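PDB 2XPP: IWS1 from Encephalitozoon cuniculi, which probably acts as a nuclear transcription factor in RNA polymerase II regulation, perhaps during and after recruitment of the TATA-binding protein. Local coordinates for residues A[45-55]-A[86-95]; A[58-67]-A[94-105]. All coordinates share one frame; numbering follows the deposited sequence.

Contact 1: residues A[45-55]-A[86-95]; sequences SDILMSKALQE and RLLDVLKTMK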
loop_
_atom_site.group_PDB
_atom_site.type_symbol
_atom_site.label_atom_id
_atom_site.label_comp_id
_atom_site.label_asym_id
_atom_site.label_seq_id
_atom_site.Cartn_x
_atom_site.Cartn_y
_atom_site.Cartn_z
ATOM N N SER A 45 2.234 5.733 10.780
ATOM C CA SER A 45 2.749 6.423 9.597
ATOM C C SER A 45 4.005 7.270 9.913
ATOM O O SER A 45 4.944 7.337 9.113
ATOM C CB SER A 45 1.650 7.233 8.907
ATOM O OG SER A 45 1.247 8.363 9.696
ATOM N N ASP A 46 4.017 7.898 11.071
ATOM C CA ASP A 46 5.202 8.619 11.530
ATOM C C ASP A 46 6.415 7.697 11.619
ATOM O O ASP A 46 7.501 8.070 11.177
ATOM C CB ASP A 46 4.948 9.305 12.866
ATOM C CG ASP A 46 4.136 10.591 12.715
ATOM O OD1 ASP A 46 3.694 10.920 11.581
ATOM O OD2 ASP A 46 3.928 11.270 13.732
ATOM N N ILE A 47 6.242 6.495 12.168
ATOM C CA ILE A 47 7.334 5.523 12.212
ATOM C C ILE A 47 7.748 5.036 10.818
ATOM O O ILE A 47 8.946 4.909 10.536
ATOM C CB ILE A 47 6.993 4.317 13.108
ATOM C CG1 ILE A 47 6.668 4.805 14.521
ATOM C CG2 ILE A 47 8.110 3.266 13.065
ATOM C CD1 ILE A 47 5.990 3.760 15.388
ATOM N N LEU A 48 6.774 4.768 9.962
ATOM C CA LEU A 48 7.047 4.311 8.608
ATOM C C LEU A 48 7.840 5.330 7.817
ATOM O O LEU A 48 8.456 4.971 6.796
ATOM C CB LEU A 48 5.750 4.010 7.877
ATOM C CG LEU A 48 4.949 2.803 8.352
ATOM C CD1 LEU A 48 3.648 2.824 7.582
ATOM C CD2 LEU A 48 5.723 1.489 8.091
ATOM N N MET A 49 7.822 6.578 8.277
ATOM C CA MET A 49 8.582 7.662 7.606
ATOM C C MET A 49 10.072 7.732 8.002
ATOM O O MET A 49 10.816 8.536 7.440
ATOM C CB MET A 49 7.963 9.057 7.903
ATOM C CG MET A 49 6.504 9.230 7.509
ATOM S SD MET A 49 6.391 9.689 5.801
ATOM C CE MET A 49 4.748 10.312 5.745
ATOM N N SER A 50 10.483 6.970 9.013
ATOM C CA SER A 50 11.850 7.039 9.540
ATOM C C SER A 50 12.831 6.671 8.452
ATOM O O SER A 50 12.760 5.600 7.893
ATOM C CB SER A 50 12.036 6.036 10.706
ATOM O OG SER A 50 13.414 5.918 11.009
ATOM N N LYS A 51 13.747 7.566 8.129
ATOM C CA LYS A 51 14.768 7.243 7.128
ATOM C C LYS A 51 15.717 6.150 7.631
ATOM O O LYS A 51 16.188 5.336 6.834
ATOM C CB LYS A 51 15.562 8.495 6.726
ATOM C CG LYS A 51 14.699 9.565 5.995
ATOM C CD LYS A 51 13.968 9.013 4.776
ATOM C CE LYS A 51 13.452 10.131 3.900
ATOM N NZ LYS A 51 12.444 9.574 2.968
ATOM N N ALA A 52 15.945 6.095 8.938
ATOM C CA ALA A 52 16.890 5.104 9.486
ATOM C C ALA A 52 16.258 3.703 9.427
ATOM O O ALA A 52 16.977 2.709 9.273
ATOM C CB ALA A 52 17.255 5.430 10.891
ATOM N N LEU A 53 14.938 3.637 9.547
ATOM C CA LEU A 53 14.237 2.332 9.511
ATOM C C LEU A 53 13.894 1.857 8.099
ATOM O O LEU A 53 13.505 0.688 7.880
ATOM C CB LEU A 53 12.940 2.384 10.300
ATOM C CG LEU A 53 12.933 2.422 11.815
ATOM C CD1 LEU A 53 11.464 2.416 12.234
ATOM C CD2 LEU A 53 13.659 1.220 12.379
ATOM N N GLN A 54 14.013 2.761 7.129
ATOM C CA GLN A 54 13.362 2.528 5.833
ATOM C C GLN A 54 13.792 1.262 5.120
ATOM O O GLN A 54 12.944 0.473 4.632
ATOM C CB GLN A 54 13.549 3.728 4.890
ATOM C CG GLN A 54 12.728 3.553 3.605
ATOM C CD GLN A 54 12.629 4.835 2.809
ATOM O OE1 GLN A 54 13.249 4.944 1.742
ATOM N NE2 GLN A 54 11.893 5.849 3.356
ATOM N N GLU A 55 15.098 1.075 4.995
ATOM C CA GLU A 55 15.576 -0.086 4.263
ATOM C C GLU A 55 15.205 -1.389 4.941
ATOM O O GLU A 55 14.890 -2.346 4.262
ATOM C CB GLU A 55 17.078 -0.050 4.088
ATOM C CG GLU A 55 17.536 0.825 2.927
ATOM C CD GLU A 55 16.889 0.427 1.584
ATOM O OE1 GLU A 55 17.177 -0.661 1.039
ATOM O OE2 GLU A 55 16.088 1.222 1.085
ATOM N N ARG A 86 -2.851 9.216 4.121
ATOM C CA ARG A 86 -1.606 9.170 4.872
ATOM C C ARG A 86 -0.651 8.067 4.373
ATOM O O ARG A 86 0.538 8.314 4.267
ATOM C CB ARG A 86 -1.895 8.949 6.318
ATOM C CG ARG A 86 -0.643 8.991 7.131
ATOM C CD ARG A 86 -0.097 10.443 7.239
ATOM N NE ARG A 86 1.076 10.410 8.096
ATOM C CZ ARG A 86 2.176 11.131 7.949
ATOM N NH1 ARG A 86 2.287 12.003 6.950
ATOM N NH2 ARG A 86 3.165 10.967 8.813
ATOM N N LEU A 87 -1.197 6.907 4.041
ATOM C CA LEU A 87 -0.379 5.806 3.496
ATOM C C LEU A 87 0.152 6.123 2.115
ATOM O O LEU A 87 1.256 5.706 1.798
ATOM C CB LEU A 87 -1.051 4.431 3.550
ATOM C CG LEU A 87 -1.201 3.954 5.017
ATOM C CD1 LEU A 87 -1.868 2.586 4.953
ATOM C CD2 LEU A 87 0.141 3.886 5.754
ATOM N N LEU A 88 -0.596 6.835 1.278
ATOM C CA LEU A 88 -0.042 7.205 -0.030
ATOM C C LEU A 88 1.107 8.191 0.210
ATOM O O LEU A 88 2.103 8.151 -0.490
ATOM C CB LEU A 88 -1.078 7.879 -0.943
ATOM C CG LEU A 88 -2.120 6.905 -1.527
ATOM C CD1 LEU A 88 -3.008 7.708 -2.438
ATOM C CD2 LEU A 88 -1.532 5.704 -2.290
ATOM N N ASP A 89 0.950 9.089 1.191
ATOM C CA ASP A 89 2.040 10.032 1.550
ATOM C C ASP A 89 3.301 9.270 1.991
ATOM O O ASP A 89 4.436 9.651 1.584
ATOM C CB ASP A 89 1.559 10.962 2.677
ATOM C CG ASP A 89 2.616 11.956 3.143
ATOM O OD1 ASP A 89 3.314 12.576 2.293
ATOM O OD2 ASP A 89 2.701 12.147 4.388
ATOM N N VAL A 90 3.127 8.283 2.869
ATOM C CA VAL A 90 4.225 7.383 3.284
ATOM C C VAL A 90 4.965 6.747 2.070
ATOM O O VAL A 90 6.195 6.861 1.957
ATOM C CB VAL A 90 3.746 6.283 4.252
ATOM C CG1 VAL A 90 4.811 5.159 4.439
ATOM C CG2 VAL A 90 3.422 6.907 5.625
ATOM N N LEU A 91 4.195 6.099 1.198
ATOM C CA LEU A 91 4.752 5.415 0.016
ATOM C C LEU A 91 5.586 6.364 -0.857
ATOM O O LEU A 91 6.624 5.962 -1.385
ATOM C CB LEU A 91 3.603 4.810 -0.790
ATOM C CG LEU A 91 2.963 3.591 -0.134
ATOM C CD1 LEU A 91 1.736 3.261 -0.863
ATOM C CD2 LEU A 91 3.902 2.365 -0.116
ATOM N N LYS A 92 5.159 7.620 -0.961
ATOM C CA LYS A 92 5.824 8.600 -1.819
ATOM C C LYS A 92 7.248 8.861 -1.327
ATOM O O LYS A 92 8.163 9.214 -2.129
ATOM C CB LYS A 92 5.048 9.934 -1.818
ATOM C CG LYS A 92 5.628 10.960 -2.691
ATOM C CD LYS A 92 4.633 12.102 -2.778
ATOM C CE LYS A 92 5.306 13.441 -2.729
ATOM N NZ LYS A 92 4.242 14.491 -2.822
ATOM N N THR A 93 7.445 8.688 -0.020
ATOM C CA THR A 93 8.722 9.009 0.621
ATOM C C THR A 93 9.730 7.862 0.574
ATOM O O THR A 93 10.893 8.069 0.937
ATOM C CB THR A 93 8.591 9.437 2.120
ATOM O OG1 THR A 93 8.286 8.311 2.945
ATOM C CG2 THR A 93 7.545 10.560 2.327
ATOM N N MET A 94 9.287 6.679 0.179
ATOM C CA MET A 94 10.137 5.475 0.240
ATOM C C MET A 94 10.911 5.198 -1.045
ATOM O O MET A 94 10.385 5.418 -2.157
ATOM C CB MET A 94 9.252 4.264 0.589
ATOM C CG MET A 94 8.810 4.327 2.013
ATOM S SD MET A 94 7.624 3.012 2.309
ATOM C CE MET A 94 7.821 2.803 4.063
ATOM N N LYS A 95 12.166 4.719 -0.909
ATOM C CA LYS A 95 12.981 4.404 -2.082
ATOM C C LYS A 95 12.610 2.987 -2.574
ATOM O O LYS A 95 13.344 2.028 -2.345
ATOM C CB LYS A 95 14.482 4.502 -1.769
ATOM C CG LYS A 95 14.906 5.927 -1.473
ATOM C CD LYS A 95 16.402 6.099 -1.302
ATOM C CE LYS A 95 16.731 7.538 -0.895
ATOM N NZ LYS A 95 18.216 7.816 -0.683
HETATM O O HOH W 1 10.660 8.265 4.486
HETATM O O HOH W 2 15.639 1.004 -1.419
#
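R86 NE donates to S45 OG over 2.6 Å, nearly in the guanidinium plane. With its CG anti to the backbone N (chi1 -176°), R86 also forms salt bridges from NH2 to D46 OD1 (2.8 Å) and from NH1 to D89 OD2, a D46-R86-D89 network; the D46 bridge has poor hydrogen-bond geometry, its carboxylate standing almost perpendicular to the guanidinium (86°). M49 lays CE over one guanidinium face and 3.7 Å from V90 CG2. Beneath this polar patch the packing is close and apolar: V90 CG1 sits 3.7 Å from L48 CB, and L48 CD1 touches L87 CD2.

The rim at K51, E55 and K95 is instead solvent-exposed and bridged by two waters, one joining M49 O, K51 NZ and T93 OG1, the other E55 OE2 and K95 O. Q54 stays buried between them and bonds directly: OE1 accepts from K95 N at 2.9 Å, while NE2 makes a weak bond to T93 O. A salt-bridge network above an apolar layer joins helix 36-48 and the turn into helix 54-59 to helix 81-92 in an all-helical bundle, where L48 reaches L13 on helix 5-30 and I62 on helix 62-70, and L87 packs on W69 and L70.

Contact 2: residues A[58-67]-A[94-105]; sequences LDEGILDEIK and MKIHKEHLVTSG
This is a buried, mostly apolar contact of helices 54-59 and 62-70 with helix 98-104 and the loop leading into it; helix 62-67 and helix 98-104 cross at -54° with their axes 9.4 Å apart. L63 projects from helix 62-67 onto helix 98-104. Its CB presses on S104 CB at 3.5 Å, a tight carbon pair; CD1 rests on H100 CB, and CD2 meets I96 CD1 tip to tip at 3.8 Å. L58 crosses the H100 side chain and sets CD1 over one face of the imidazole, toward its rim. The ring's rotation is fixed at its edge: ND1 accepts from H97 N at 3.0 Å, close to the ring plane, and a water links NE2 to D59 OD1.

Helix 54-59 ends in a Schellman motif, with G61 at positive phi as the C-prime residue; L58 and L63, on either side of this turn, both reach H100 within the all-helical TFIIS N-terminal-type bundle. M94, on the approach to helix 98-104, points its CE at I66 CD1, 4.1 Å away.

At the far end S104 turns its OG back over its own helix (chi1 73°) and donates to H100 O. K67 runs its CD and CE past S104 O and G105 O, and NZ donates to S104 O at 3.3 Å in the carbonyl plane. D64 OD1 lies 3.3 Å from S104 CA and takes a water-mediated link to T103 OG1. K67 also packs on V106 and I109 and, with L101 and V102, against a chain of another protein.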
loop_
_atom_site.group_PDB
_atom_site.type_symbol
_atom_site.label_atom_id
_atom_site.label_comp_id
_atom_site.label_asym_id
_atom_site.label_seq_id
_atom_site.Cartn_x
_atom_site.Cartn_y
_atom_site.Cartn_z
ATOM N N LEU A 58 11.570 -2.109 4.255
ATOM C CA LEU A 58 11.324 -2.571 2.889
ATOM C C LEU A 58 11.805 -4.021 2.770
ATOM O O LEU A 58 11.105 -4.862 2.190
ATOM C CB LEU A 58 12.047 -1.683 1.879
ATOM C CG LEU A 58 11.453 -0.285 1.720
ATOM C CD1 LEU A 58 12.356 0.583 0.846
ATOM C CD2 LEU A 58 9.989 -0.403 1.114
ATOM N N ASP A 59 12.977 -4.304 3.356
ATOM C CA ASP A 59 13.575 -5.652 3.348
ATOM C C ASP A 59 12.684 -6.676 4.064
ATOM O O ASP A 59 12.656 -7.867 3.681
ATOM C CB ASP A 59 14.964 -5.664 4.003
ATOM C CG ASP A 59 16.045 -5.076 3.121
ATOM O OD1 ASP A 59 15.775 -4.781 1.940
ATOM O OD2 ASP A 59 17.200 -4.934 3.606
ATOM N N GLU A 60 11.981 -6.226 5.102
ATOM C CA GLU A 60 11.096 -7.083 5.853
ATOM C C GLU A 60 9.685 -7.156 5.278
ATOM O O GLU A 60 8.797 -7.739 5.908
ATOM C CB GLU A 60 11.068 -6.720 7.342
ATOM C CG GLU A 60 12.391 -7.075 8.085
ATOM C CD GLU A 60 12.822 -8.557 7.946
ATOM O OE1 GLU A 60 12.076 -9.461 8.391
ATOM O OE2 GLU A 60 13.914 -8.829 7.393
ATOM N N GLY A 61 9.484 -6.579 4.089
ATOM C CA GLY A 61 8.193 -6.736 3.357
ATOM C C GLY A 61 7.074 -5.850 3.869
ATOM O O GLY A 61 5.885 -6.180 3.737
ATOM N N ILE A 62 7.430 -4.676 4.401
ATOM C CA ILE A 62 6.400 -3.812 4.986
ATOM C C ILE A 62 5.398 -3.363 3.901
ATOM O O ILE A 62 4.273 -2.919 4.233
ATOM C CB ILE A 62 6.995 -2.568 5.727
ATOM C CG1 ILE A 62 5.988 -1.947 6.720
ATOM C CG2 ILE A 62 7.418 -1.502 4.712
ATOM C CD1 ILE A 62 5.601 -2.874 7.853
ATOM N N LEU A 63 5.793 -3.400 2.628
ATOM C CA LEU A 63 4.853 -3.031 1.589
ATOM C C LEU A 63 3.634 -3.931 1.574
ATOM O O LEU A 63 2.551 -3.478 1.138
ATOM C CB LEU A 63 5.484 -2.931 0.165
ATOM C CG LEU A 63 6.524 -1.830 0.080
ATOM C CD1 LEU A 63 7.232 -1.892 -1.290
ATOM C CD2 LEU A 63 5.958 -0.408 0.309
ATOM N N ASP A 64 3.785 -5.183 2.023
ATOM C CA ASP A 64 2.635 -6.113 2.137
ATOM C C ASP A 64 1.594 -5.563 3.107
ATOM O O ASP A 64 0.376 -5.630 2.811
ATOM C CB ASP A 64 3.083 -7.497 2.659
ATOM C CG ASP A 64 3.988 -8.255 1.696
ATOM O OD1 ASP A 64 4.319 -7.779 0.586
ATOM O OD2 ASP A 64 4.387 -9.371 2.082
ATOM N N GLU A 65 2.034 -5.038 4.258
ATOM C CA GLU A 65 1.097 -4.525 5.291
ATOM C C GLU A 65 0.508 -3.193 4.836
ATOM O O GLU A 65 -0.686 -2.933 5.041
ATOM C CB GLU A 65 1.791 -4.325 6.653
ATOM C CG GLU A 65 1.947 -5.682 7.377
ATOM C CD GLU A 65 2.869 -6.639 6.645
ATOM O OE1 GLU A 65 3.955 -6.228 6.146
ATOM O OE2 GLU A 65 2.520 -7.831 6.556
ATOM N N ILE A 66 1.338 -2.355 4.197
ATOM C CA ILE A 66 0.816 -1.079 3.676
ATOM C C ILE A 66 -0.294 -1.357 2.636
ATOM O O ILE A 66 -1.393 -0.761 2.705
ATOM C CB ILE A 66 1.906 -0.180 3.123
ATOM C CG1 ILE A 66 2.779 0.305 4.303
ATOM C CG2 ILE A 66 1.263 1.055 2.432
ATOM C CD1 ILE A 66 4.118 0.995 3.788
ATOM N N LYS A 67 -0.009 -2.268 1.702
ATOM C CA LYS A 67 -1.003 -2.742 0.722
ATOM C C LYS A 67 -2.288 -3.217 1.419
ATOM O O LYS A 67 -3.382 -2.816 1.040
ATOM C CB LYS A 67 -0.436 -3.902 -0.065
ATOM C CG LYS A 67 -1.426 -4.537 -1.082
ATOM C CD LYS A 67 -0.751 -5.715 -1.771
ATOM C CE LYS A 67 -1.615 -6.247 -2.865
ATOM N NZ LYS A 67 -1.017 -7.576 -3.287
ATOM N N MET A 94 9.287 6.679 0.179
ATOM C CA MET A 94 10.137 5.475 0.240
ATOM C C MET A 94 10.911 5.198 -1.045
ATOM O O MET A 94 10.385 5.418 -2.157
ATOM C CB MET A 94 9.252 4.264 0.589
ATOM C CG MET A 94 8.810 4.327 2.013
ATOM S SD MET A 94 7.624 3.012 2.309
ATOM C CE MET A 94 7.821 2.803 4.063
ATOM N N LYS A 95 12.166 4.719 -0.909
ATOM C CA LYS A 95 12.981 4.404 -2.082
ATOM C C LYS A 95 12.610 2.987 -2.574
ATOM O O LYS A 95 13.344 2.028 -2.345
ATOM C CB LYS A 95 14.482 4.502 -1.769
ATOM C CG LYS A 95 14.906 5.927 -1.473
ATOM C CD LYS A 95 16.402 6.099 -1.302
ATOM C CE LYS A 95 16.731 7.538 -0.895
ATOM N NZ LYS A 95 18.216 7.816 -0.683
ATOM N N ILE A 96 11.495 2.932 -3.299
ATOM C CA ILE A 96 10.861 1.688 -3.762
ATOM C C ILE A 96 11.325 1.314 -5.159
ATOM O O ILE A 96 11.245 2.127 -6.097
ATOM C CB ILE A 96 9.340 1.823 -3.640
ATOM C CG1 ILE A 96 8.937 1.856 -2.148
ATOM C CG2 ILE A 96 8.644 0.696 -4.345
ATOM C CD1 ILE A 96 7.457 2.293 -1.909
ATOM N N HIS A 97 11.809 0.091 -5.304
ATOM C CA HIS A 97 12.410 -0.320 -6.549
ATOM C C HIS A 97 11.654 -1.517 -7.092
ATOM O O HIS A 97 10.757 -2.053 -6.434
ATOM C CB HIS A 97 13.915 -0.622 -6.372
ATOM C CG HIS A 97 14.716 0.557 -5.874
ATOM N ND1 HIS A 97 14.490 1.853 -6.296
ATOM C CD2 HIS A 97 15.714 0.632 -4.962
ATOM C CE1 HIS A 97 15.329 2.672 -5.682
ATOM N NE2 HIS A 97 16.086 1.955 -4.870
ATOM N N LYS A 98 12.028 -1.935 -8.302
ATOM C CA LYS A 98 11.328 -3.034 -8.972
ATOM C C LYS A 98 11.039 -4.255 -8.092
ATOM O O LYS A 98 9.923 -4.753 -8.081
ATOM C CB LYS A 98 12.151 -3.418 -10.206
ATOM C CG LYS A 98 11.641 -4.672 -10.920
ATOM C CD LYS A 98 12.573 -5.056 -12.086
ATOM C CE LYS A 98 13.996 -5.428 -11.648
ATOM N NZ LYS A 98 14.967 -4.284 -11.785
ATOM N N GLU A 99 12.051 -4.748 -7.380
ATOM C CA GLU A 99 11.921 -5.971 -6.588
ATOM C C GLU A 99 10.931 -5.826 -5.463
ATOM O O GLU A 99 10.130 -6.731 -5.217
ATOM C CB GLU A 99 13.289 -6.431 -6.060
ATOM C CG GLU A 99 14.305 -6.793 -7.176
ATOM C CD GLU A 99 15.059 -5.589 -7.790
ATOM O OE1 GLU A 99 14.912 -4.393 -7.322
ATOM O OE2 GLU A 99 15.808 -5.873 -8.769
ATOM N N HIS A 100 10.921 -4.665 -4.804
ATOM C CA HIS A 100 9.932 -4.373 -3.773
ATOM C C HIS A 100 8.495 -4.420 -4.316
ATOM O O HIS A 100 7.591 -4.917 -3.642
ATOM C CB HIS A 100 10.140 -2.957 -3.199
ATOM C CG HIS A 100 11.499 -2.728 -2.625
ATOM N ND1 HIS A 100 12.271 -1.627 -2.944
ATOM C CD2 HIS A 100 12.188 -3.416 -1.685
ATOM C CE1 HIS A 100 13.411 -1.693 -2.279
ATOM N NE2 HIS A 100 13.384 -2.774 -1.505
ATOM N N LEU A 101 8.307 -3.875 -5.519
ATOM C CA LEU A 101 6.980 -3.808 -6.152
ATOM C C LEU A 101 6.507 -5.192 -6.619
ATOM O O LEU A 101 5.338 -5.568 -6.392
ATOM C CB LEU A 101 7.026 -2.833 -7.325
ATOM C CG LEU A 101 7.244 -1.370 -6.900
ATOM C CD1 LEU A 101 7.599 -0.531 -8.105
ATOM C CD2 LEU A 101 5.985 -0.851 -6.118
ATOM N N VAL A 102 7.411 -5.965 -7.212
ATOM C CA VAL A 102 7.009 -7.281 -7.745
ATOM C C VAL A 102 6.588 -8.177 -6.591
ATOM O O VAL A 102 5.494 -8.790 -6.638
ATOM C CB VAL A 102 8.096 -7.886 -8.605
ATOM C CG1 VAL A 102 7.775 -9.344 -8.994
ATOM C CG2 VAL A 102 8.281 -7.024 -9.859
ATOM N N THR A 103 7.375 -8.198 -5.516
ATOM C CA THR A 103 7.065 -9.118 -4.402
ATOM C C THR A 103 5.836 -8.767 -3.562
ATOM O O THR A 103 5.127 -9.664 -3.055
ATOM C CB THR A 103 8.275 -9.340 -3.485
ATOM O OG1 THR A 103 8.535 -8.134 -2.781
ATOM C CG2 THR A 103 9.509 -9.762 -4.288
ATOM N N SER A 104 5.590 -7.465 -3.415
ATOM C CA SER A 104 4.494 -6.962 -2.615
ATOM C C SER A 104 3.184 -6.826 -3.344
ATOM O O SER A 104 2.140 -7.022 -2.714
ATOM C CB SER A 104 4.801 -5.594 -1.954
ATOM O OG SER A 104 4.781 -4.532 -2.932
ATOM N N GLY A 105 3.212 -6.481 -4.642
ATOM C CA GLY A 105 1.951 -6.141 -5.370
ATOM C C GLY A 105 1.262 -4.864 -4.940
ATOM O O GLY A 105 0.102 -4.597 -5.303
HETATM O O HOH W 3 15.571 -2.785 0.407
HETATM O O HOH W 4 7.078 -8.104 -0.157
HETATM O O HOH W 5 1.401 -8.412 -0.639
#

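Overall arrangement
The centres of contacts 1 and 2 lie 11 Å apart, and the two touch directly: L91 CD2 packs 3.5 Å from L63 CD2, and L48 CD2 meets I62 CG1. Along the chain their segments alternate, 45-55 and 58-67 being followed by 86-95 and 94-105, so the two contacts cross along the chain. Both draw on helix 54-59, and M94 and K95 belong to both. Contact 1 brings the end of helix 36-48 onto helix 81-92; contact 2 brings helix 62-70 onto helix 98-104. Together they tie helices 36-48, 54-59 and 62-70 to helices 81-92 and 98-104, in a fold of the TFIIS N-terminal type, with L91 also reaching L130 of helix 121-138.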